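Local coordinates for hypothetical protein EF0647 (Enterococcus faecalis, PDB 1Z7U) that probably binds DNA and regulates transcription as a dimeric winged helix-turn-helix protein of the HxlR family, at residues 21-26 / 46-51; 30-35 / 85-90; 36-41 / 51-56; 58-61 / 65-68. One frame throughout, in Å; residues are numbered along the deposited sequence.

Contact 1 of 4, residues 21-26 / 46-51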
# COMPACT_ATOMS: atom_id res chain seq x y z
N GLY A 21 -5.34 -8.23 8.42
CA GLY A 21 -5.91 -8.93 9.57
C GLY A 21 -5.30 -8.49 10.89
O GLY A 21 -4.16 -8.01 10.94
N LYS A 22 -6.07 -8.62 11.97
CA LYS A 22 -5.66 -8.15 13.28
C LYS A 22 -4.31 -8.72 13.67
O LYS A 22 -4.05 -9.91 13.45
CB LYS A 22 -6.71 -8.50 14.33
CG LYS A 22 -6.65 -7.60 15.58
CD LYS A 22 -7.41 -8.24 16.75
CE LYS A 22 -8.20 -7.21 17.53
NZ LYS A 22 -9.57 -7.07 16.91
N TRP A 23 -3.44 -7.87 14.22
CA TRP A 23 -2.11 -8.26 14.73
C TRP A 23 -1.03 -8.43 13.67
O TRP A 23 0.15 -8.37 14.00
CB TRP A 23 -2.17 -9.53 15.61
CG TRP A 23 -2.96 -9.35 16.88
CD1 TRP A 23 -4.19 -9.86 17.16
CD2 TRP A 23 -2.57 -8.59 18.03
NE1 TRP A 23 -4.60 -9.47 18.41
CE2 TRP A 23 -3.63 -8.69 18.97
CE3 TRP A 23 -1.43 -7.83 18.37
CZ2 TRP A 23 -3.58 -8.07 20.24
CZ3 TRP A 23 -1.39 -7.21 19.63
CH2 TRP A 23 -2.45 -7.34 20.54
N LYS A 24 -1.42 -8.60 12.41
CA LYS A 24 -0.47 -9.04 11.38
C LYS A 24 0.60 -8.01 11.12
O LYS A 24 1.77 -8.36 10.98
CB LYS A 24 -1.19 -9.45 10.09
CG LYS A 24 -1.95 -10.75 10.23
CD LYS A 24 -2.36 -11.26 8.89
CE LYS A 24 -3.12 -12.57 9.01
NZ LYS A 24 -3.46 -13.05 7.65
N LEU A 25 0.21 -6.74 11.07
CA LEU A 25 1.18 -5.66 10.90
C LEU A 25 2.15 -5.60 12.08
O LEU A 25 3.35 -5.46 11.88
CB LEU A 25 0.47 -4.31 10.68
CG LEU A 25 1.39 -3.13 10.30
CD1 LEU A 25 1.89 -3.29 8.88
CD2 LEU A 25 0.68 -1.79 10.47
N SER A 26 1.64 -5.73 13.31
CA SER A 26 2.50 -5.80 14.50
C SER A 26 3.46 -6.99 14.46
O SER A 26 4.63 -6.86 14.79
CB SER A 26 1.68 -5.85 15.78
OG SER A 26 1.00 -4.63 15.97
N ASP A 46 1.17 -7.14 23.49
CA ASP A 46 0.35 -7.10 24.70
C ASP A 46 -1.13 -7.39 24.45
O ASP A 46 -1.81 -6.65 23.72
CB ASP A 46 0.51 -5.75 25.40
CG ASP A 46 0.74 -5.90 26.90
OD1 ASP A 46 -0.21 -5.64 27.69
OD2 ASP A 46 1.87 -6.29 27.29
N GLY A 47 -1.61 -8.47 25.05
CA GLY A 47 -3.03 -8.79 24.99
C GLY A 47 -3.41 -9.79 23.91
O GLY A 47 -4.60 -10.10 23.76
N ILE A 48 -2.43 -10.25 23.15
CA ILE A 48 -2.64 -11.33 22.19
C ILE A 48 -2.62 -12.66 22.93
O ILE A 48 -1.78 -12.89 23.81
CB ILE A 48 -1.58 -11.33 21.03
CG1 ILE A 48 -2.12 -12.11 19.82
CG2 ILE A 48 -0.25 -11.90 21.50
CD1 ILE A 48 -1.29 -11.97 18.55
N THR A 49 -3.56 -13.52 22.59
CA THR A 49 -3.62 -14.85 23.15
C THR A 49 -2.85 -15.79 22.23
O THR A 49 -2.63 -15.47 21.07
CB THR A 49 -5.08 -15.32 23.34
OG1 THR A 49 -5.73 -15.39 22.06
CG2 THR A 49 -5.86 -14.37 24.25
N GLN A 50 -2.44 -16.94 22.76
CA GLN A 50 -1.70 -17.94 21.99
C GLN A 50 -2.50 -18.47 20.81
O GLN A 50 -1.94 -18.79 19.75
CB GLN A 50 -1.29 -19.10 22.89
CG GLN A 50 -0.45 -20.16 22.18
CD GLN A 50 0.87 -19.62 21.67
OE1 GLN A 50 1.06 -19.46 20.46
NE2 GLN A 50 1.77 -19.30 22.58
N ARG A 51 -3.82 -18.56 21.00
CA ARG A 51 -4.72 -19.02 19.95
C ARG A 51 -4.72 -18.03 18.78
O ARG A 51 -4.54 -18.42 17.62
CB ARG A 51 -6.13 -19.19 20.52
CG ARG A 51 -7.02 -20.15 19.73
CD ARG A 51 -8.28 -20.48 20.52
NE ARG A 51 -8.06 -21.51 21.54
CZ ARG A 51 -8.88 -21.75 22.57
NH1 ARG A 51 -9.99 -21.03 22.74
NH2 ARG A 51 -8.57 -22.70 23.44
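Ile48 lays its CD1 methyl over one face of the Trp23 indole, a CH-pi contact 3.7 Å from CD1 to the centroid of the five-membered ring and 17° off the ring normal. Between these two side chains the nearest atoms are Trp23 CG and Ile48 CD1, at 3.5 Å; Ile48 CG1 follows over CE2 and NE1, and the two side chains run past each other in opposite directions. CG1 stands anti to the backbone N of Ile48 (chi1 -159°), which sends the longer branch over the indole. At the ring's edge, near its plane, the Asp46 carbonyl O approaches Trp23 CH2 at 3.3 Å. In this HxlR-type winged-helix domain, Trp23 is the N-cap residue of helix 24-33 and Ile48 lies in the turn between helices 38-44 and 50-63, the two helices of the helix-turn-helix. Gly47, with phi 96°, lets the chain turn between the carbonyl at the edge and the isoleucine over the face. Further out, Val52 and Leu45 also pack on Trp23, while Ile48 rests on Leu53. Thr49 N-caps helix 50-63 through a weak bond from Val52 N to its OG1, and the Lys22 carbonyl accepts a hydrogen bond from Arg56 NH1.

Contact 2 of 4, residues 30-35 / 85-90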
# COMPACT_ATOMS: atom_id res chain seq x y z
N GLU A 30 7.61 -7.02 14.41
CA GLU A 30 8.44 -7.82 15.32
C GLU A 30 9.42 -8.71 14.57
O GLU A 30 10.57 -8.81 14.95
CB GLU A 30 7.59 -8.69 16.25
CG GLU A 30 6.81 -7.91 17.30
CD GLU A 30 7.72 -7.09 18.21
OE1 GLU A 30 8.82 -7.59 18.55
OE2 GLU A 30 7.34 -5.95 18.58
N LEU A 31 8.96 -9.33 13.50
CA LEU A 31 9.81 -10.21 12.71
C LEU A 31 10.84 -9.45 11.88
O LEU A 31 11.94 -9.96 11.62
CB LEU A 31 8.97 -11.13 11.82
CG LEU A 31 8.02 -12.07 12.57
CD1 LEU A 31 7.26 -12.97 11.60
CD2 LEU A 31 8.76 -12.91 13.60
N PHE A 32 10.50 -8.24 11.46
CA PHE A 32 11.46 -7.40 10.76
C PHE A 32 12.71 -7.10 11.61
O PHE A 32 13.82 -7.06 11.08
CB PHE A 32 10.84 -6.10 10.24
CG PHE A 32 11.81 -5.23 9.49
CD1 PHE A 32 12.10 -5.48 8.17
CD2 PHE A 32 12.45 -4.18 10.13
CE1 PHE A 32 13.00 -4.68 7.47
CE2 PHE A 32 13.35 -3.38 9.46
CZ PHE A 32 13.63 -3.63 8.12
N GLN A 33 12.57 -6.87 12.91
CA GLN A 33 13.77 -6.62 13.72
C GLN A 33 14.71 -7.84 13.80
O GLN A 33 15.91 -7.69 14.06
CB GLN A 33 13.46 -6.04 15.11
CG GLN A 33 12.34 -6.71 15.90
CD GLN A 33 11.96 -5.93 17.16
OE1 GLN A 33 12.44 -4.82 17.40
NE2 GLN A 33 11.07 -6.51 17.97
N GLY A 34 14.17 -9.02 13.52
CA GLY A 34 14.92 -10.27 13.69
C GLY A 34 14.10 -11.50 14.02
O GLY A 34 12.93 -11.40 14.41
N THR A 35 14.74 -12.66 13.88
CA THR A 35 14.13 -13.96 14.21
C THR A 35 13.49 -13.97 15.60
O THR A 35 14.02 -13.39 16.55
CB THR A 35 15.17 -15.09 14.07
OG1 THR A 35 14.50 -16.35 14.12
CG2 THR A 35 16.27 -15.02 15.18
N GLU A 85 9.68 -12.36 0.23
CA GLU A 85 8.44 -11.63 -0.06
C GLU A 85 7.89 -10.91 1.16
O GLU A 85 7.26 -9.87 1.04
CB GLU A 85 7.36 -12.55 -0.67
CG GLU A 85 7.70 -13.16 -2.02
CD GLU A 85 7.97 -12.13 -3.12
OE1 GLU A 85 7.49 -10.98 -3.03
OE2 GLU A 85 8.67 -12.48 -4.11
N GLY A 86 8.13 -11.48 2.35
CA GLY A 86 7.79 -10.84 3.62
C GLY A 86 8.50 -9.50 3.79
O GLY A 86 7.88 -8.48 4.08
N TYR A 87 9.81 -9.51 3.59
CA TYR A 87 10.62 -8.30 3.57
C TYR A 87 10.20 -7.31 2.48
O TYR A 87 10.18 -6.10 2.71
CB TYR A 87 12.11 -8.65 3.42
CG TYR A 87 12.75 -9.13 4.70
CD1 TYR A 87 12.96 -8.25 5.76
CD2 TYR A 87 13.12 -10.45 4.87
CE1 TYR A 87 13.53 -8.67 6.95
CE2 TYR A 87 13.71 -10.89 6.05
CZ TYR A 87 13.91 -9.99 7.09
OH TYR A 87 14.49 -10.39 8.26
N ALA A 88 9.88 -7.81 1.29
CA ALA A 88 9.44 -6.95 0.20
C ALA A 88 8.13 -6.23 0.55
O ALA A 88 8.00 -5.05 0.25
CB ALA A 88 9.30 -7.73 -1.12
N LEU A 89 7.18 -6.93 1.18
CA LEU A 89 5.90 -6.31 1.58
C LEU A 89 6.11 -5.33 2.72
O LEU A 89 5.51 -4.24 2.74
CB LEU A 89 4.85 -7.36 1.95
CG LEU A 89 3.41 -6.89 2.24
CD1 LEU A 89 2.80 -6.04 1.12
CD2 LEU A 89 2.54 -8.11 2.47
N TYR A 90 6.98 -5.69 3.66
CA TYR A 90 7.38 -4.76 4.70
C TYR A 90 7.84 -3.43 4.11
O TYR A 90 7.42 -2.38 4.59
CB TYR A 90 8.47 -5.36 5.60
CG TYR A 90 8.90 -4.39 6.68
CD1 TYR A 90 8.30 -4.40 7.93
CD2 TYR A 90 9.88 -3.43 6.42
CE1 TYR A 90 8.68 -3.49 8.90
CE2 TYR A 90 10.26 -2.52 7.38
CZ TYR A 90 9.66 -2.56 8.62
OH TYR A 90 10.05 -1.66 9.59
O HOH W 1 12.90 -12.05 9.92
O HOH W 2 15.26 -8.77 9.85
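Phe32 and Tyr90 stack face on face, and with Tyr87 they make an aromatic cluster that fastens helix 24-33 of the winged-helix domain to the long C-terminal helix 84-110. The stack is offset, with ring centroids 3.8 Å apart and planes only 4° from parallel. Phe32 CD1 sits over the Tyr90 ring and Tyr90 CE2 over the Phe32 ring, while the two side chains cross at about a right angle. With CG anti to the backbone N in both residues (chi1 -179° in Phe32), the rings extend from their helices toward each other and overlap. A CH-pi contact extends the overlap: Phe32 CB lies 4.0 Å from the centroid of the Tyr90 ring, over the same phenol.

Tyr87 meets Phe32 differently, rim to rim with the planes inclined at 64°. Its CE1 comes within 3.7 Å of Phe32 CD1, which lies near the plane of the phenol, so neither ring covers the other.

Apolar packing around the cluster brings Leu82 of strand 77-82 against Tyr87 and Met28 against Tyr90. Lys8 of the second subunit packs on Tyr90, and Glu85 O accepts a hydrogen bond from Trp99 NE1 of that subunit, so helix 84-110 also serves the dimer.

The polar link is through water. One water molecule, hydrogen-bonded to Tyr87 OH at 2.8 Å from its oxygen, donates to Leu31 O near the end of helix 24-33, 2.9 Å from the same water oxygen.

Contact 3 of 4, residues 36-41 / 51-56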
# COMPACT_ATOMS: atom_id res chain seq x y z
N LYS A 36 12.32 -14.60 15.72
CA LYS A 36 11.57 -14.57 16.97
C LYS A 36 11.00 -15.93 17.32
O LYS A 36 10.58 -16.69 16.45
CB LYS A 36 10.42 -13.57 16.92
CG LYS A 36 10.79 -12.10 16.85
CD LYS A 36 11.24 -11.54 18.20
CE LYS A 36 11.77 -10.11 18.05
NZ LYS A 36 12.74 -9.98 16.92
N ARG A 37 10.97 -16.23 18.62
CA ARG A 37 10.30 -17.41 19.14
C ARG A 37 8.91 -17.01 19.61
O ARG A 37 8.64 -15.84 19.86
CB ARG A 37 11.10 -18.07 20.29
CG ARG A 37 12.63 -18.09 20.09
CD ARG A 37 13.32 -19.32 20.69
NE ARG A 37 13.25 -19.39 22.16
CZ ARG A 37 12.83 -20.45 22.85
NH1 ARG A 37 12.81 -20.41 24.18
NH2 ARG A 37 12.45 -21.56 22.22
N ASN A 38 8.04 -18.00 19.72
CA ASN A 38 6.66 -17.80 20.13
C ASN A 38 6.51 -16.96 21.41
O ASN A 38 5.73 -15.99 21.45
CB ASN A 38 5.99 -19.17 20.27
CG ASN A 38 4.57 -19.09 20.70
OD1 ASN A 38 4.27 -19.01 21.90
ND2 ASN A 38 3.66 -19.11 19.73
N GLY A 39 7.29 -17.30 22.43
CA GLY A 39 7.26 -16.60 23.72
C GLY A 39 7.64 -15.14 23.64
O GLY A 39 7.03 -14.31 24.31
N GLU A 40 8.66 -14.83 22.84
CA GLU A 40 9.04 -13.43 22.57
C GLU A 40 7.88 -12.61 21.98
O GLU A 40 7.64 -11.48 22.40
CB GLU A 40 10.24 -13.37 21.63
CG GLU A 40 11.34 -14.35 21.99
CD GLU A 40 12.62 -14.07 21.26
OE1 GLU A 40 12.90 -14.74 20.24
OE2 GLU A 40 13.36 -13.17 21.71
N LEU A 41 7.17 -13.20 21.02
CA LEU A 41 6.00 -12.58 20.40
C LEU A 41 4.85 -12.44 21.38
O LEU A 41 4.15 -11.42 21.37
CB LEU A 41 5.56 -13.37 19.17
CG LEU A 41 6.59 -13.53 18.05
CD1 LEU A 41 6.13 -14.56 17.03
CD2 LEU A 41 6.89 -12.18 17.40
N ARG A 51 -3.82 -18.56 21.00
CA ARG A 51 -4.72 -19.02 19.95
C ARG A 51 -4.72 -18.03 18.78
O ARG A 51 -4.54 -18.42 17.62
CB ARG A 51 -6.13 -19.19 20.52
CG ARG A 51 -7.02 -20.15 19.73
CD ARG A 51 -8.28 -20.48 20.52
NE ARG A 51 -8.06 -21.51 21.54
CZ ARG A 51 -8.88 -21.75 22.57
NH1 ARG A 51 -9.99 -21.03 22.74
NH2 ARG A 51 -8.57 -22.70 23.44
N VAL A 52 -4.87 -16.74 19.09
CA VAL A 52 -4.79 -15.68 18.07
C VAL A 52 -3.41 -15.64 17.39
O VAL A 52 -3.33 -15.62 16.17
CB VAL A 52 -5.26 -14.30 18.63
CG1 VAL A 52 -5.00 -13.19 17.63
CG2 VAL A 52 -6.74 -14.36 18.97
N LEU A 53 -2.34 -15.69 18.18
CA LEU A 53 -0.97 -15.70 17.65
C LEU A 53 -0.69 -16.81 16.64
O LEU A 53 -0.26 -16.52 15.51
CB LEU A 53 0.06 -15.74 18.78
CG LEU A 53 1.55 -15.72 18.44
CD1 LEU A 53 1.96 -14.47 17.63
CD2 LEU A 53 2.37 -15.82 19.71
N THR A 54 -0.91 -18.07 17.02
CA THR A 54 -0.63 -19.18 16.09
C THR A 54 -1.50 -19.07 14.83
O THR A 54 -1.01 -19.33 13.72
CB THR A 54 -0.79 -20.59 16.75
OG1 THR A 54 -2.08 -20.71 17.35
CG2 THR A 54 0.27 -20.81 17.81
N ASP A 55 -2.75 -18.66 15.01
CA ASP A 55 -3.66 -18.42 13.88
C ASP A 55 -3.07 -17.44 12.87
O ASP A 55 -2.98 -17.74 11.68
CB ASP A 55 -5.03 -17.93 14.37
CG ASP A 55 -6.03 -17.70 13.23
OD1 ASP A 55 -6.55 -18.70 12.68
OD2 ASP A 55 -6.30 -16.53 12.89
N ARG A 56 -2.65 -16.27 13.36
CA ARG A 56 -1.96 -15.26 12.55
C ARG A 56 -0.76 -15.81 11.82
O ARG A 56 -0.62 -15.62 10.61
CB ARG A 56 -1.53 -14.09 13.42
CG ARG A 56 -2.41 -12.86 13.30
CD ARG A 56 -3.72 -13.01 14.06
NE ARG A 56 -4.66 -13.84 13.33
CZ ARG A 56 -5.50 -13.38 12.41
NH1 ARG A 56 -5.52 -12.09 12.09
NH2 ARG A 56 -6.32 -14.23 11.80
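Leu41 and Leu53 mark the closest approach of the two backbones, their CA atoms 8.1 Å apart, where the first turn of helix 38-44 faces the early turns of helix 50-63. Arg37 is the N-cap residue of the first helix, and its backbone N donates to Glu40 OE1 at 2.9 Å, a fairly straight bond at 158° that ties down the helix start. Between the helices the meeting is largely apolar. Leu53 reaches across with CG anti to its backbone N (chi1 -178°), and its two methyls divide the work: CD2 lies 3.5 Å from Asn38 ND2, while CD1 and CD2 both pack on Leu41 CB, CD2 at 4.1 Å. Thr54 adds a looser touch, its CG2 4.3 Å from Asn38 ND2. The Asn38 amide leans on this apolar surface but has its polar partner at the start of the second helix: OD1 accepts a hydrogen bond from Gln50 NE2. Thr54 OG1 likewise bonds back to Gln50 O. These are the two helices of the helix-turn-helix, the second being the probable recognition helix, as in related regulators. Helix 24-33 lies alongside both, with Glu30 against Leu41 and Leu27 against Leu53, and Lys36 joins Tyr80 of strand 77-82 by backbone hydrogen bonds.

Contact 4 of 4, residues 58-61 / 65-68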
# COMPACT_ATOMS: atom_id res chain seq x y z
N ARG A 58 0.07 -18.87 11.15
CA ARG A 58 -0.35 -19.92 10.22
C ARG A 58 -0.78 -19.28 8.91
O ARG A 58 -0.34 -19.71 7.85
CB ARG A 58 -1.50 -20.72 10.82
CG ARG A 58 -1.30 -22.21 10.77
CD ARG A 58 -1.06 -22.81 12.16
NE ARG A 58 -2.32 -23.20 12.81
CZ ARG A 58 -2.44 -24.17 13.73
NH1 ARG A 58 -1.38 -24.87 14.12
NH2 ARG A 58 -3.63 -24.44 14.25
N GLU A 59 -1.62 -18.25 8.98
CA GLU A 59 -2.09 -17.54 7.79
C GLU A 59 -0.94 -16.89 7.05
O GLU A 59 -0.87 -16.96 5.82
CB GLU A 59 -3.15 -16.49 8.14
CG GLU A 59 -4.48 -17.07 8.63
CD GLU A 59 -5.61 -16.06 8.57
OE1 GLU A 59 -6.77 -16.44 8.86
OE2 GLU A 59 -5.35 -14.89 8.24
N MSE A 60 -0.03 -16.27 7.80
CA MSE A 60 1.11 -15.57 7.21
C MSE A 60 2.13 -16.51 6.59
O MSE A 60 2.70 -16.20 5.56
CB MSE A 60 1.77 -14.64 8.23
CG MSE A 60 0.88 -13.54 8.71
SE MSE A 60 1.72 -12.58 10.18
CE MSE A 60 2.98 -11.40 9.09
N GLU A 61 2.34 -17.67 7.21
CA GLU A 61 3.17 -18.74 6.62
C GLU A 61 2.53 -19.27 5.32
O GLU A 61 3.22 -19.48 4.33
CB GLU A 61 3.41 -19.89 7.61
CG GLU A 61 4.34 -21.00 7.05
CD GLU A 61 4.56 -22.20 7.99
OE1 GLU A 61 5.55 -22.93 7.77
OE2 GLU A 61 3.76 -22.42 8.93
N LEU A 65 4.60 -15.15 3.73
CA LEU A 65 5.21 -13.96 4.32
C LEU A 65 6.16 -14.31 5.46
O LEU A 65 7.09 -13.57 5.75
CB LEU A 65 4.14 -13.01 4.85
CG LEU A 65 3.16 -12.35 3.90
CD1 LEU A 65 2.05 -11.72 4.72
CD2 LEU A 65 3.89 -11.31 3.10
N VAL A 66 5.87 -15.43 6.12
CA VAL A 66 6.59 -15.86 7.31
C VAL A 66 7.15 -17.27 7.09
O VAL A 66 6.48 -18.14 6.55
CB VAL A 66 5.65 -15.80 8.55
CG1 VAL A 66 6.20 -16.62 9.72
CG2 VAL A 66 5.43 -14.36 8.96
N HIS A 67 8.41 -17.45 7.49
CA HIS A 67 9.06 -18.76 7.48
C HIS A 67 9.08 -19.30 8.91
O HIS A 67 9.38 -18.56 9.85
CB HIS A 67 10.47 -18.65 6.91
CG HIS A 67 11.15 -19.97 6.70
ND1 HIS A 67 12.06 -20.49 7.61
CD2 HIS A 67 11.05 -20.88 5.71
CE1 HIS A 67 12.49 -21.66 7.17
NE2 HIS A 67 11.90 -21.92 6.02
N ARG A 68 8.71 -20.57 9.05
CA ARG A 68 8.79 -21.27 10.33
C ARG A 68 9.84 -22.36 10.24
O ARG A 68 9.73 -23.28 9.42
CB ARG A 68 7.45 -21.88 10.69
CG ARG A 68 7.33 -22.19 12.15
CD ARG A 68 6.09 -23.00 12.47
NE ARG A 68 6.46 -24.40 12.59
CZ ARG A 68 6.26 -25.16 13.66
NH1 ARG A 68 6.67 -26.41 13.63
NH2 ARG A 68 5.64 -24.69 14.74
O HOH W 3 8.02 -22.07 6.54
O HOH W 4 5.99 -19.16 4.32
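The Glu61 carboxylate and the Arg68 guanidinium are inclined by 28° to each other but do not pair, Glu61 OE2 staying 5.0 Å from Arg68 NE. The carboxylate meets the arginine nearer its root: OE1 is 3.6 Å from Arg68 CB, and a water that donates to OE1 accepts from Arg68 N. Glu61 gets there with CG anti to the backbone N (chi1 -177°) and the chain extended beyond it. A second water donates to Glu61 O and lies unusually close to Val66 O, and the Glu61 CA-H points at that same Val66 O.

The backbone link centres on Met60 O, which takes two N-H groups: Leu65 N at 2.8 Å and Val66 N more weakly at 3.3 Å. On the buried side, Val66 CG2 packs on CB of Met60, a selenomethionine, at 3.7 Å and also touches its CE, the bend at chi3 bringing that methyl round. Leu27 and Leu31 of helix 24-33 also pack there, and Trp99 of the second subunit packs on Leu65. The tight turn from helix 50-63 into strand 66-71 is the step from the probable recognition helix to the wing in a winged helix-turn-helix, where strand 66-71 pairs antiparallel with 77-82.

In the fold
After helix 8-17 the chain enters helix 24-33, whose start is held by contact 1 and whose end is held by contact 2. Contact 1 closes a loop that holds the rest of helix 24-33 and helix 38-44, tying the head of helix 24-33 to the turn before helix 50-63. Contact 3 joins helices 38-44 and 50-63; its segments alternate with those of contact 1, and the two share Arg51. Contact 4 follows both in series, closing the short turn from helix 50-63 into the wing strand. Contact 2 makes the longest closure, bringing helix 84-110 back to helix 24-33: it crosses contact 1 and encloses contacts 3 and 4. Leu31 against Val66 and Leu89 against Leu65 join contacts 2 and 4.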